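Local coordinates for acetyltransferase, GNAT family (Listeria monocytogenes str. 4b, PDB 2OH1), which probably transfers an acetyl group from acetyl-coenzyme A to an acceptor that is not identified, at residues A[9-14]-A[115-120]; A[19-24]-A[58-62]; A[44-48]-A[145-149]; A[78-82]-A[124-128]; A[90-95]-A[140-144]. All coordinates share one frame. Numbering follows the deposited sequence.

Contact 1: A[9-14]-A[115-120]; sequences AGGLEF and FSGISL. With EDO (1,2-ethanediol), chain G.
The turn of the edge hairpin, with the beginning of strand 12-18, packs against the loop that leads into helix 120-134. A9-L12 is a type I' beta turn, closed by A9 N to L12 O (2.9 Å) and L12 N to A9 O (2.8 Å), with G10 and G11 at positive phi; extended backbone follows through F14. F115 (chi1 m) offers its ring face to the edge of F14 in an offset edge-to-face pair, centroids 5.3 Å apart, planes at 87°. After S116 and G117, I118 (p, t) packs against the turn, its CD1 3.7 Å from F14 CZ and 4.1 Å from both A9 CB and L12 CD1. I118 CA is 4.8 Å from G10 CA. A CB on G10 would clash with I118 CB; one water accepts from G10 N (3.0 Å) and donates to I118 O (2.8 Å). S119 OG hydrogen-bonds ethanediol O1 (2.7 Å). L120 (t, p) sets CD1 over the F14 face. The N-H groups of G117 and S119 hydrogen-bond an unidentified molecule, probably from the crystallisation liquor, at a position consistent with the loop that grips the acetyl-CoA pyrophosphate in this family. F14, F115 and L120 all rest on A78 of strand 77-84, with I7 of strand 7-9 beside F14 and L120.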
# COMPACT_ATOMS: atom_id res chain seq x y z
N ALA A 9 -2.99 13.50 9.72
CA ALA A 9 -3.96 13.44 8.64
C ALA A 9 -5.27 13.98 9.19
O ALA A 9 -5.63 13.64 10.28
CB ALA A 9 -4.16 12.02 8.11
N GLY A 10 -5.90 14.85 8.41
CA GLY A 10 -7.21 15.41 8.75
C GLY A 10 -7.10 16.21 10.00
O GLY A 10 -8.07 16.35 10.73
N GLY A 11 -5.90 16.76 10.26
CA GLY A 11 -5.65 17.40 11.53
C GLY A 11 -5.57 16.52 12.75
O GLY A 11 -5.56 17.03 13.84
N LEU A 12 -5.42 15.20 12.58
CA LEU A 12 -5.32 14.25 13.69
C LEU A 12 -3.92 13.57 13.66
O LEU A 12 -3.34 13.37 12.60
CB LEU A 12 -6.45 13.18 13.58
CG LEU A 12 -7.89 13.71 13.38
CD1 LEU A 12 -8.91 12.68 12.85
CD2 LEU A 12 -8.39 14.39 14.70
N GLU A 13 -3.40 13.15 14.80
CA GLU A 13 -2.05 12.60 14.91
C GLU A 13 -2.06 11.04 14.98
O GLU A 13 -2.92 10.45 15.64
CB GLU A 13 -1.37 13.15 16.18
N PHE A 14 -1.11 10.40 14.30
CA PHE A 14 -0.97 8.94 14.28
C PHE A 14 0.51 8.61 14.43
O PHE A 14 1.37 9.41 14.06
CB PHE A 14 -1.50 8.29 12.95
CG PHE A 14 -2.95 8.62 12.65
CD1 PHE A 14 -3.27 9.83 12.02
CD2 PHE A 14 -4.01 7.77 13.06
CE1 PHE A 14 -4.56 10.18 11.75
CE2 PHE A 14 -5.35 8.18 12.82
CZ PHE A 14 -5.60 9.37 12.14
N PHE A 115 -11.42 5.82 10.40
CA PHE A 115 -10.47 6.86 9.94
C PHE A 115 -10.47 7.07 8.45
O PHE A 115 -9.49 7.56 7.92
CB PHE A 115 -9.08 6.50 10.44
CG PHE A 115 -8.98 6.61 11.92
CD1 PHE A 115 -8.96 7.85 12.50
CD2 PHE A 115 -9.02 5.48 12.73
CE1 PHE A 115 -8.94 7.99 13.89
CE2 PHE A 115 -9.00 5.63 14.12
CZ PHE A 115 -8.94 6.86 14.68
N SER A 116 -11.55 6.67 7.79
CA SER A 116 -11.65 6.83 6.34
C SER A 116 -12.02 8.28 6.02
O SER A 116 -12.61 8.97 6.83
CB SER A 116 -12.63 5.82 5.77
OG SER A 116 -13.89 6.06 6.29
N GLY A 117 -11.68 8.77 4.82
CA GLY A 117 -12.01 10.16 4.42
C GLY A 117 -11.17 11.32 4.96
O GLY A 117 -11.53 12.51 4.88
N ILE A 118 -10.03 11.01 5.55
CA ILE A 118 -9.13 12.04 6.00
C ILE A 118 -7.83 11.97 5.14
O ILE A 118 -6.83 12.56 5.52
CB ILE A 118 -8.82 11.98 7.54
CG1 ILE A 118 -8.20 10.66 7.99
CG2 ILE A 118 -10.12 12.27 8.35
CD1 ILE A 118 -7.75 10.65 9.48
N SER A 119 -7.89 11.19 4.05
CA SER A 119 -6.71 10.95 3.18
C SER A 119 -5.54 10.38 3.98
O SER A 119 -4.35 10.73 3.81
CB SER A 119 -6.34 12.20 2.36
OG SER A 119 -7.38 12.52 1.44
N LEU A 120 -5.85 9.51 4.95
CA LEU A 120 -4.78 8.83 5.65
C LEU A 120 -3.85 8.06 4.68
O LEU A 120 -2.65 8.01 4.93
CB LEU A 120 -5.40 7.92 6.74
CG LEU A 120 -4.40 7.20 7.65
CD1 LEU A 120 -3.63 8.18 8.47
CD2 LEU A 120 -5.15 6.14 8.55
C1 EDO G . -6.07 14.41 -1.30
O1 EDO G . -6.57 14.63 0.03
C2 EDO G . -4.56 14.65 -1.31
O2 EDO G . -4.05 15.40 -2.42
O HOH W 1 -5.25 14.89 5.45

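Contact 2: A[19-24]-A[58-62]; sequences AAPTDR and IEQRI
In this GNAT fold the strand-to-helix connection from strand 12-18 into helix 24-40 packs against one flank of helix 58-63, with I62 as its centre. I62 (m, t) points into the connection: CG2 lies 3.6 Å from A19 O, A20 C and P21 N, CG1 lies 4.0 Å from A19 CB, and CD1 reaches R24 CB at 4.2 Å. The CA atoms of A19 and I62 are 5.8 Å apart, those of R24 and I58 7.2 Å. R24 is second in buried surface; t, t, p torsions carry its aliphatic part past the first turn of the helix, so that CD is 3.8 Å from both I58 CG2 and E59 CG. Its NE is a long 3.9 Å from E59 OE2, a salt bridge of charge alone, since no N-H points at the oxygen. A19, extended (-59/148), also rests on V67 and I27. P21-D23 form a 3-10 turn, held by D23 N to A20 O (2.9 Å) and, in return, A20 N to D23 OD2 (2.8 Å). A water lies 2.7 Å from both A19 O and I62 O and bridges them.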
# COMPACT_ATOMS: atom_id res chain seq x y z
N ALA A 19 5.37 -3.53 11.66
CA ALA A 19 4.75 -4.67 12.39
C ALA A 19 5.82 -5.56 12.98
O ALA A 19 6.89 -5.78 12.40
CB ALA A 19 3.79 -5.49 11.49
N ALA A 20 5.47 -6.13 14.11
CA ALA A 20 6.24 -7.19 14.76
C ALA A 20 5.46 -8.49 14.80
O ALA A 20 4.26 -8.52 14.54
CB ALA A 20 6.59 -6.76 16.19
N PRO A 21 6.16 -9.60 15.10
CA PRO A 21 5.43 -10.85 15.15
C PRO A 21 4.15 -10.85 16.00
O PRO A 21 3.16 -11.50 15.60
CB PRO A 21 6.48 -11.85 15.65
CG PRO A 21 7.75 -11.31 15.06
CD PRO A 21 7.61 -9.83 15.27
N THR A 22 4.10 -10.16 17.14
CA THR A 22 2.92 -10.14 17.97
C THR A 22 1.74 -9.40 17.35
O THR A 22 0.65 -9.47 17.85
CB THR A 22 3.27 -9.53 19.34
OG1 THR A 22 3.98 -8.31 19.14
CG2 THR A 22 4.07 -10.53 20.21
N ASP A 23 1.96 -8.69 16.25
CA ASP A 23 0.88 -8.01 15.51
C ASP A 23 0.14 -8.88 14.55
O ASP A 23 -0.85 -8.43 13.94
CB ASP A 23 1.43 -6.80 14.79
CG ASP A 23 2.01 -5.76 15.74
OD1 ASP A 23 1.33 -5.34 16.70
OD2 ASP A 23 3.15 -5.32 15.53
N ARG A 24 0.63 -10.11 14.33
CA ARG A 24 0.08 -10.98 13.29
C ARG A 24 -1.40 -11.18 13.36
O ARG A 24 -2.11 -11.03 12.37
CB ARG A 24 0.77 -12.35 13.25
CG ARG A 24 0.17 -13.25 12.16
CD ARG A 24 0.93 -14.54 11.98
NE ARG A 24 1.09 -15.17 13.27
CZ ARG A 24 0.15 -15.88 13.89
NH1 ARG A 24 -1.04 -16.12 13.33
NH2 ARG A 24 0.41 -16.35 15.10
N ILE A 58 2.05 -13.74 5.70
CA ILE A 58 2.16 -12.60 6.59
C ILE A 58 3.41 -12.62 7.48
O ILE A 58 4.01 -11.56 7.74
CB ILE A 58 0.88 -12.44 7.43
CG1 ILE A 58 0.86 -11.09 8.15
CG2 ILE A 58 0.67 -13.66 8.29
CD1 ILE A 58 1.01 -9.84 7.23
N GLU A 59 3.86 -13.81 7.88
CA GLU A 59 5.06 -13.87 8.77
C GLU A 59 6.28 -13.36 8.02
O GLU A 59 7.12 -12.65 8.61
CB GLU A 59 5.25 -15.26 9.35
CG GLU A 59 4.09 -15.63 10.28
CD GLU A 59 4.24 -16.94 11.01
OE1 GLU A 59 5.35 -17.21 11.55
OE2 GLU A 59 3.22 -17.69 11.10
N GLN A 60 6.39 -13.69 6.74
CA GLN A 60 7.55 -13.23 5.99
C GLN A 60 7.41 -11.75 5.63
O GLN A 60 8.40 -11.01 5.60
CB GLN A 60 7.76 -14.10 4.74
CG GLN A 60 9.01 -13.77 3.98
CD GLN A 60 10.28 -14.29 4.69
OE1 GLN A 60 10.21 -14.99 5.71
NE2 GLN A 60 11.43 -13.95 4.13
N ARG A 61 6.19 -11.29 5.40
CA ARG A 61 5.99 -9.82 5.27
C ARG A 61 6.50 -9.07 6.53
O ARG A 61 7.24 -8.09 6.44
CB ARG A 61 4.55 -9.43 5.05
CG ARG A 61 3.95 -9.99 3.81
CD ARG A 61 4.32 -9.21 2.53
NE ARG A 61 5.59 -9.58 2.03
CZ ARG A 61 5.89 -10.74 1.46
NH1 ARG A 61 4.96 -11.68 1.25
NH2 ARG A 61 7.14 -10.96 1.05
N ILE A 62 6.15 -9.57 7.70
CA ILE A 62 6.63 -8.99 8.97
C ILE A 62 8.14 -9.09 9.11
O ILE A 62 8.84 -8.09 9.40
CB ILE A 62 5.85 -9.62 10.16
CG1 ILE A 62 4.41 -9.21 10.18
CG2 ILE A 62 6.53 -9.27 11.50
CD1 ILE A 62 3.58 -10.03 11.14
O HOH W 2 8.88 -5.68 10.60

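Contact 3: A[44-48]-A[145-149]; sequences TQWSD and IESNE
Two helix N-termini meet here: the start of helix 46-51, with Q45 at its N-cap position, faces the type I turn I145-N148 that joins strand 139-145 to helix 149-157, a beta-alpha connection of the GNAT fold. The CA atoms of S47 and I145 stand 6.3 Å apart. I145 (t, t) is fully extended and fills the gap: CD1 is 3.6 Å from W46 CD1, CB is 3.6 Å from S47 OG, and CG2 is 3.3 Å from Q45 OE1. W46 takes chi1 p, which brings the indole to I145, while its ring also meets F169. S47, likewise p, sets its hydroxyl against I145. Q45 (m, t, chi3 103°) spreads its amide between both segments: NE2 donates weakly to D48 OD2 (3.4 Å), and OE1 receives a weak, bent hydrogen bond from N148 ND2 (3.0 Å, 124°). The main task of N148 (chi1 t) lies in its own helix, where OD1 caps L151 N and also bonds T150 OG1; the link to Q45 uses the other end of that amide. The Q45 amide has a further tie to the turn, a water that donates to OE1 at 2.5 Å and lies 3.1 Å from S147 OG.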
# COMPACT_ATOMS: atom_id res chain seq x y z
N THR A 44 -16.83 -4.96 -6.26
CA THR A 44 -15.98 -6.17 -6.50
C THR A 44 -15.27 -6.01 -7.81
O THR A 44 -15.85 -6.05 -8.87
CB THR A 44 -16.76 -7.53 -6.43
OG1 THR A 44 -16.63 -8.06 -5.11
CG2 THR A 44 -16.21 -8.59 -7.44
N GLN A 45 -13.97 -5.82 -7.70
CA GLN A 45 -13.11 -5.62 -8.82
C GLN A 45 -12.34 -6.92 -9.07
O GLN A 45 -11.90 -7.56 -8.12
CB GLN A 45 -12.12 -4.56 -8.46
CG GLN A 45 -12.85 -3.32 -7.96
CD GLN A 45 -11.91 -2.18 -7.87
OE1 GLN A 45 -11.92 -1.30 -8.72
NE2 GLN A 45 -11.04 -2.19 -6.85
N TRP A 46 -12.15 -7.29 -10.33
CA TRP A 46 -11.44 -8.54 -10.63
C TRP A 46 -10.00 -8.50 -10.10
O TRP A 46 -9.42 -9.53 -9.76
CB TRP A 46 -11.50 -8.95 -12.10
CG TRP A 46 -10.54 -8.24 -12.99
CD1 TRP A 46 -10.74 -7.07 -13.66
CD2 TRP A 46 -9.20 -8.65 -13.29
NE1 TRP A 46 -9.59 -6.72 -14.33
CE2 TRP A 46 -8.65 -7.69 -14.14
CE3 TRP A 46 -8.43 -9.77 -12.94
CZ2 TRP A 46 -7.35 -7.81 -14.65
CZ3 TRP A 46 -7.16 -9.86 -13.44
CH2 TRP A 46 -6.63 -8.92 -14.28
N SER A 47 -9.42 -7.31 -10.01
CA SER A 47 -8.11 -7.16 -9.45
C SER A 47 -8.01 -7.59 -7.97
O SER A 47 -6.94 -8.05 -7.53
CB SER A 47 -7.63 -5.68 -9.56
OG SER A 47 -8.60 -4.81 -8.95
N ASP A 48 -9.08 -7.42 -7.19
CA ASP A 48 -9.07 -7.85 -5.79
C ASP A 48 -9.17 -9.35 -5.71
O ASP A 48 -8.60 -9.99 -4.87
CB ASP A 48 -10.22 -7.19 -5.01
CG ASP A 48 -9.89 -5.71 -4.68
OD1 ASP A 48 -8.72 -5.40 -4.35
OD2 ASP A 48 -10.80 -4.87 -4.77
N ILE A 145 -6.26 -1.21 -11.25
CA ILE A 145 -7.17 -1.65 -12.27
C ILE A 145 -7.63 -0.44 -13.13
O ILE A 145 -7.95 0.62 -12.60
CB ILE A 145 -8.38 -2.40 -11.58
CG1 ILE A 145 -9.18 -3.17 -12.60
CG2 ILE A 145 -9.25 -1.44 -10.73
CD1 ILE A 145 -10.40 -3.90 -11.94
N GLU A 146 -7.64 -0.62 -14.44
CA GLU A 146 -7.96 0.46 -15.38
C GLU A 146 -9.38 1.04 -15.23
O GLU A 146 -9.64 2.15 -15.70
CB GLU A 146 -7.73 0.04 -16.82
CG GLU A 146 -8.73 -0.95 -17.37
CD GLU A 146 -8.41 -1.37 -18.79
OE1 GLU A 146 -7.69 -0.61 -19.49
OE2 GLU A 146 -8.88 -2.44 -19.22
N SER A 147 -10.30 0.28 -14.62
CA SER A 147 -11.67 0.74 -14.48
C SER A 147 -12.05 1.45 -13.19
O SER A 147 -13.18 1.97 -13.11
CB SER A 147 -12.58 -0.47 -14.65
OG SER A 147 -12.26 -1.49 -13.71
N ASN A 148 -11.16 1.51 -12.19
CA ASN A 148 -11.48 2.22 -10.93
C ASN A 148 -11.10 3.69 -11.07
O ASN A 148 -9.96 4.09 -10.80
CB ASN A 148 -10.79 1.60 -9.72
CG ASN A 148 -11.31 2.15 -8.43
OD1 ASN A 148 -11.75 3.29 -8.33
ND2 ASN A 148 -11.24 1.31 -7.39
N GLU A 149 -12.07 4.50 -11.50
CA GLU A 149 -11.80 5.89 -11.78
C GLU A 149 -11.30 6.63 -10.54
O GLU A 149 -10.35 7.36 -10.59
CB GLU A 149 -13.03 6.61 -12.37
CG GLU A 149 -12.74 8.09 -12.54
CD GLU A 149 -13.42 8.74 -13.73
OE1 GLU A 149 -14.57 8.36 -14.07
OE2 GLU A 149 -12.80 9.67 -14.30
O HOH W 3 -13.28 -1.20 -10.85

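Contact 4: A[78-82]-A[124-128]; sequences AGAMI and MIYFA
M81, a selenomethionine, runs straight out from strand 77-84 (t, t, then p) and overlaps helical segment 124-128: its CE comes within 3.2 Å of M124 O, 3.9 Å of A128 CB and 4.2 Å of F127 CD2, the last at the edge of the ring. M124, also selenomethionine, replies in the other direction. With chi1 m, chi2 t and chi3 p it reaches back to the strand, where CE lies 3.5 Å from A80 O, 4.0 Å from G79 C and 3.9 Å from M81 CB. The two long side chains thus interdigitate, each touching the backbone of the partner segment, and no hydrogen bond joins the segments. The axes of 78-82 and 124-128 approach to 9.7 Å at 41° (signed crossing -41°), and the nearest CA pair is M81-M124 at 7.1 Å. G79 is extended (-163/162) and lacks a side chain where one would collide: a CB there would fall 2.9 Å from M124 SE. A78 (-84/-34) and G79 together face F70 as a classic beta bulge. This is the apolar alpha/beta packing of the GNAT core. The backbone of M81 hydrogen-bonds A68 of strand 67-71 on one side of its strand and that of A80 hydrogen-bonds M110 of strand 103-111 on the other, while F70, V111 and L106 of these neighbours continue the layer against helix 120-134.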
# COMPACT_ATOMS: atom_id res chain seq x y z
N ALA A 78 -5.39 2.36 12.96
CA ALA A 78 -6.04 3.17 11.92
C ALA A 78 -5.82 2.71 10.51
O ALA A 78 -6.66 2.87 9.65
CB ALA A 78 -5.59 4.66 12.03
N GLY A 79 -4.64 2.17 10.23
CA GLY A 79 -4.33 1.68 8.91
C GLY A 79 -3.14 0.76 8.90
O GLY A 79 -2.36 0.72 9.89
N ALA A 80 -3.02 0.00 7.83
CA ALA A 80 -1.87 -0.85 7.60
C ALA A 80 -1.55 -0.85 6.14
O ALA A 80 -2.46 -0.84 5.31
CB ALA A 80 -2.13 -2.28 8.12
N MSE A 81 -0.27 -0.91 5.84
CA MSE A 81 0.21 -0.88 4.50
C MSE A 81 1.18 -2.04 4.25
O MSE A 81 2.10 -2.25 5.04
CB MSE A 81 0.91 0.41 4.28
CG MSE A 81 1.52 0.58 2.92
SE MSE A 81 2.17 2.35 2.49
CE MSE A 81 3.46 2.45 3.85
N ILE A 82 0.94 -2.73 3.13
CA ILE A 82 1.76 -3.81 2.64
C ILE A 82 2.59 -3.28 1.51
O ILE A 82 2.13 -2.76 0.46
CB ILE A 82 0.91 -5.04 2.20
CG1 ILE A 82 -0.07 -5.46 3.32
CG2 ILE A 82 1.87 -6.18 1.81
CD1 ILE A 82 0.50 -5.58 4.76
N MSE A 124 0.19 7.49 4.52
CA MSE A 124 0.75 6.15 4.52
C MSE A 124 1.76 5.99 3.37
O MSE A 124 2.89 5.55 3.54
CB MSE A 124 -0.34 5.10 4.46
CG MSE A 124 -1.18 5.19 5.69
SE MSE A 124 -2.86 4.27 5.70
CE MSE A 124 -2.07 2.67 5.55
N ILE A 125 1.35 6.42 2.17
CA ILE A 125 2.25 6.36 1.02
C ILE A 125 3.46 7.29 1.25
O ILE A 125 4.59 6.90 0.94
CB ILE A 125 1.50 6.76 -0.23
CG1 ILE A 125 0.43 5.71 -0.53
CG2 ILE A 125 2.48 6.96 -1.46
CD1 ILE A 125 -0.52 6.09 -1.61
N TYR A 126 3.27 8.48 1.78
CA TYR A 126 4.36 9.40 2.09
C TYR A 126 5.41 8.75 3.01
O TYR A 126 6.63 8.98 2.87
CB TYR A 126 3.81 10.65 2.74
CG TYR A 126 4.88 11.68 3.03
CD1 TYR A 126 5.59 12.29 1.99
CD2 TYR A 126 5.19 12.05 4.34
CE1 TYR A 126 6.57 13.24 2.24
CE2 TYR A 126 6.16 13.01 4.61
CZ TYR A 126 6.85 13.59 3.55
OH TYR A 126 7.84 14.53 3.81
N PHE A 127 4.95 7.94 3.96
CA PHE A 127 5.88 7.21 4.81
C PHE A 127 6.77 6.24 3.97
O PHE A 127 7.97 6.13 4.19
CB PHE A 127 5.11 6.50 5.94
CG PHE A 127 5.95 5.65 6.78
CD1 PHE A 127 6.71 6.20 7.80
CD2 PHE A 127 6.06 4.30 6.52
CE1 PHE A 127 7.53 5.38 8.57
CE2 PHE A 127 6.84 3.48 7.29
CZ PHE A 127 7.59 4.00 8.31
N ALA A 128 6.16 5.55 3.01
CA ALA A 128 6.89 4.64 2.11
C ALA A 128 7.94 5.46 1.31
O ALA A 128 9.06 4.97 1.08
CB ALA A 128 5.92 3.86 1.18

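Contact 5: A[90-95]-A[140-144]; sequences WDTDLW and IRLDC
This is a buried helix-on-sheet contact, part polar and part aromatic, between helix 89-95 and strand 139-145; the axes of 90-95 and 140-144 cross at 82° and approach to 10.3 Å, with D91 and L142 as the nearest CA pair (8.5 Å). Alternate strand residues R141 and D143 point toward the helix, whereas L142 points away, to the face where Y155 of helix 149-157 packs. W95 (chi1 m, chi2 83°) lies against R141, which is extended beyond chi1 m: the guanidinium stacks flat on the indole, centres 4.6 Å apart and planes at 10°, and CD sits 3.6 Å from the centroid of the six-membered ring, over its face. The guanidinium is held by Q173 at NE and D101 at NH2. W95 CZ2 meets L142 O at 3.6 Å. D143 (chi1 p) takes a hydrogen bond from W90 NE1 at OD2 (3.1 Å), with L94 CD2 at 3.5 Å. D91 OD1 lies just 4.3 Å from D143 OD2; two waters each donate to both oxygens, and one also accepts from W95 NE1 (2.9 Å). D91 OD2 binds S88 N and H107 NE2. The close approach of the two carboxylates is consistent with the two waters that donate to both and with the W90 N-H that donates to D143.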
# COMPACT_ATOMS: atom_id res chain seq x y z
N TRP A 90 4.72 -10.93 -9.86
CA TRP A 90 3.71 -10.19 -10.60
C TRP A 90 4.29 -8.81 -10.98
O TRP A 90 4.18 -8.38 -12.12
CB TRP A 90 2.49 -9.99 -9.73
CG TRP A 90 1.51 -8.99 -10.26
CD1 TRP A 90 1.43 -7.68 -9.93
CD2 TRP A 90 0.53 -9.21 -11.28
NE1 TRP A 90 0.47 -7.06 -10.66
CE2 TRP A 90 -0.12 -7.98 -11.48
CE3 TRP A 90 0.13 -10.30 -12.01
CZ2 TRP A 90 -1.18 -7.83 -12.35
CZ3 TRP A 90 -0.92 -10.13 -12.94
CH2 TRP A 90 -1.56 -8.94 -13.06
N ASP A 91 4.90 -8.13 -9.99
CA ASP A 91 5.50 -6.79 -10.24
C ASP A 91 6.49 -6.92 -11.37
O ASP A 91 6.56 -6.13 -12.31
CB ASP A 91 6.20 -6.22 -9.00
CG ASP A 91 5.28 -6.01 -7.85
OD1 ASP A 91 4.15 -5.51 -8.09
OD2 ASP A 91 5.65 -6.26 -6.65
N THR A 92 7.31 -7.98 -11.32
CA THR A 92 8.34 -8.13 -12.33
C THR A 92 7.75 -8.35 -13.70
O THR A 92 8.23 -7.78 -14.66
CB THR A 92 9.26 -9.31 -11.98
OG1 THR A 92 10.06 -8.96 -10.84
CG2 THR A 92 10.12 -9.74 -13.18
N ASP A 93 6.71 -9.18 -13.81
CA ASP A 93 6.04 -9.40 -15.10
C ASP A 93 5.38 -8.13 -15.63
O ASP A 93 5.56 -7.73 -16.78
CB ASP A 93 4.95 -10.53 -14.95
CG ASP A 93 4.32 -10.89 -16.22
OD1 ASP A 93 5.02 -11.58 -16.97
OD2 ASP A 93 3.18 -10.48 -16.50
N LEU A 94 4.68 -7.41 -14.74
CA LEU A 94 3.94 -6.25 -15.12
C LEU A 94 4.83 -5.10 -15.63
O LEU A 94 4.50 -4.44 -16.59
CB LEU A 94 3.07 -5.81 -13.94
CG LEU A 94 1.85 -5.05 -14.32
CD1 LEU A 94 0.85 -5.94 -15.05
CD2 LEU A 94 1.29 -4.33 -13.10
N TRP A 95 5.95 -4.88 -14.95
CA TRP A 95 6.85 -3.72 -15.18
C TRP A 95 7.91 -3.97 -16.29
O TRP A 95 8.60 -3.05 -16.70
CB TRP A 95 7.49 -3.27 -13.84
CG TRP A 95 6.49 -2.51 -12.98
CD1 TRP A 95 5.55 -3.04 -12.16
CD2 TRP A 95 6.26 -1.09 -12.99
NE1 TRP A 95 4.78 -2.05 -11.63
CE2 TRP A 95 5.20 -0.83 -12.12
CE3 TRP A 95 6.90 0.01 -13.64
CZ2 TRP A 95 4.72 0.48 -11.90
CZ3 TRP A 95 6.42 1.30 -13.41
CH2 TRP A 95 5.36 1.50 -12.54
N ILE A 140 8.89 4.59 -5.94
CA ILE A 140 7.78 3.84 -5.36
C ILE A 140 6.84 3.58 -6.54
O ILE A 140 6.56 4.50 -7.34
CB ILE A 140 6.95 4.62 -4.26
CG1 ILE A 140 7.78 5.11 -3.08
CG2 ILE A 140 5.74 3.78 -3.75
CD1 ILE A 140 8.62 4.03 -2.41
N ARG A 141 6.34 2.35 -6.63
CA ARG A 141 5.52 1.88 -7.76
C ARG A 141 4.27 1.22 -7.28
O ARG A 141 4.23 0.65 -6.19
CB ARG A 141 6.31 0.93 -8.65
CG ARG A 141 7.42 1.69 -9.41
CD ARG A 141 8.28 0.74 -10.20
NE ARG A 141 9.17 1.46 -11.09
CZ ARG A 141 10.18 0.93 -11.72
NH1 ARG A 141 10.51 -0.33 -11.51
NH2 ARG A 141 10.92 1.70 -12.52
N LEU A 142 3.26 1.32 -8.11
CA LEU A 142 2.04 0.56 -7.85
C LEU A 142 1.24 0.39 -9.15
O LEU A 142 1.56 0.98 -10.16
CB LEU A 142 1.20 1.23 -6.78
CG LEU A 142 0.74 2.64 -7.17
CD1 LEU A 142 -0.57 2.60 -8.00
CD2 LEU A 142 0.63 3.52 -5.95
N ASP A 143 0.28 -0.53 -9.10
CA ASP A 143 -0.62 -0.77 -10.24
C ASP A 143 -2.08 -0.57 -9.79
O ASP A 143 -2.39 -0.63 -8.62
CB ASP A 143 -0.34 -2.14 -10.83
CG ASP A 143 -0.51 -3.30 -9.85
OD1 ASP A 143 -1.61 -3.47 -9.26
OD2 ASP A 143 0.43 -4.16 -9.71
N CYS A 144 -2.96 -0.28 -10.75
CA CYS A 144 -4.37 0.02 -10.44
C CYS A 144 -5.18 -0.52 -11.58
O CYS A 144 -4.84 -0.30 -12.71
CB CYS A 144 -4.63 1.55 -10.33
SG CYS A 144 -6.18 1.94 -9.60
O HOH W 4 3.09 -3.26 -9.60
O HOH W 5 1.27 -5.24 -7.30

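From the N terminus, contact 1 opens first, spanning from the edge hairpin to the loop before helix 120-134. Within that span contact 2 opens and closes, fixing helix 58-63 beside the entry to helix 24-40. Before contact 2 closes, contact 3 opens at 44-48; it crosses contacts 1 and 2 and ties the start of helix 46-51 to the turn between strand 139-145 and helix 149-157. Contact 3 encloses contacts 4 and 5, which cross each other and contact 1. Contact 4 ties strand 77-84 to helix 120-134 and touches contact 1 through A78; contact 5 ties helix 89-95 to strand 139-145, touching contact 4 where I140 meets A128. Contacts 1 and 5 lie about 27 Å apart between centres.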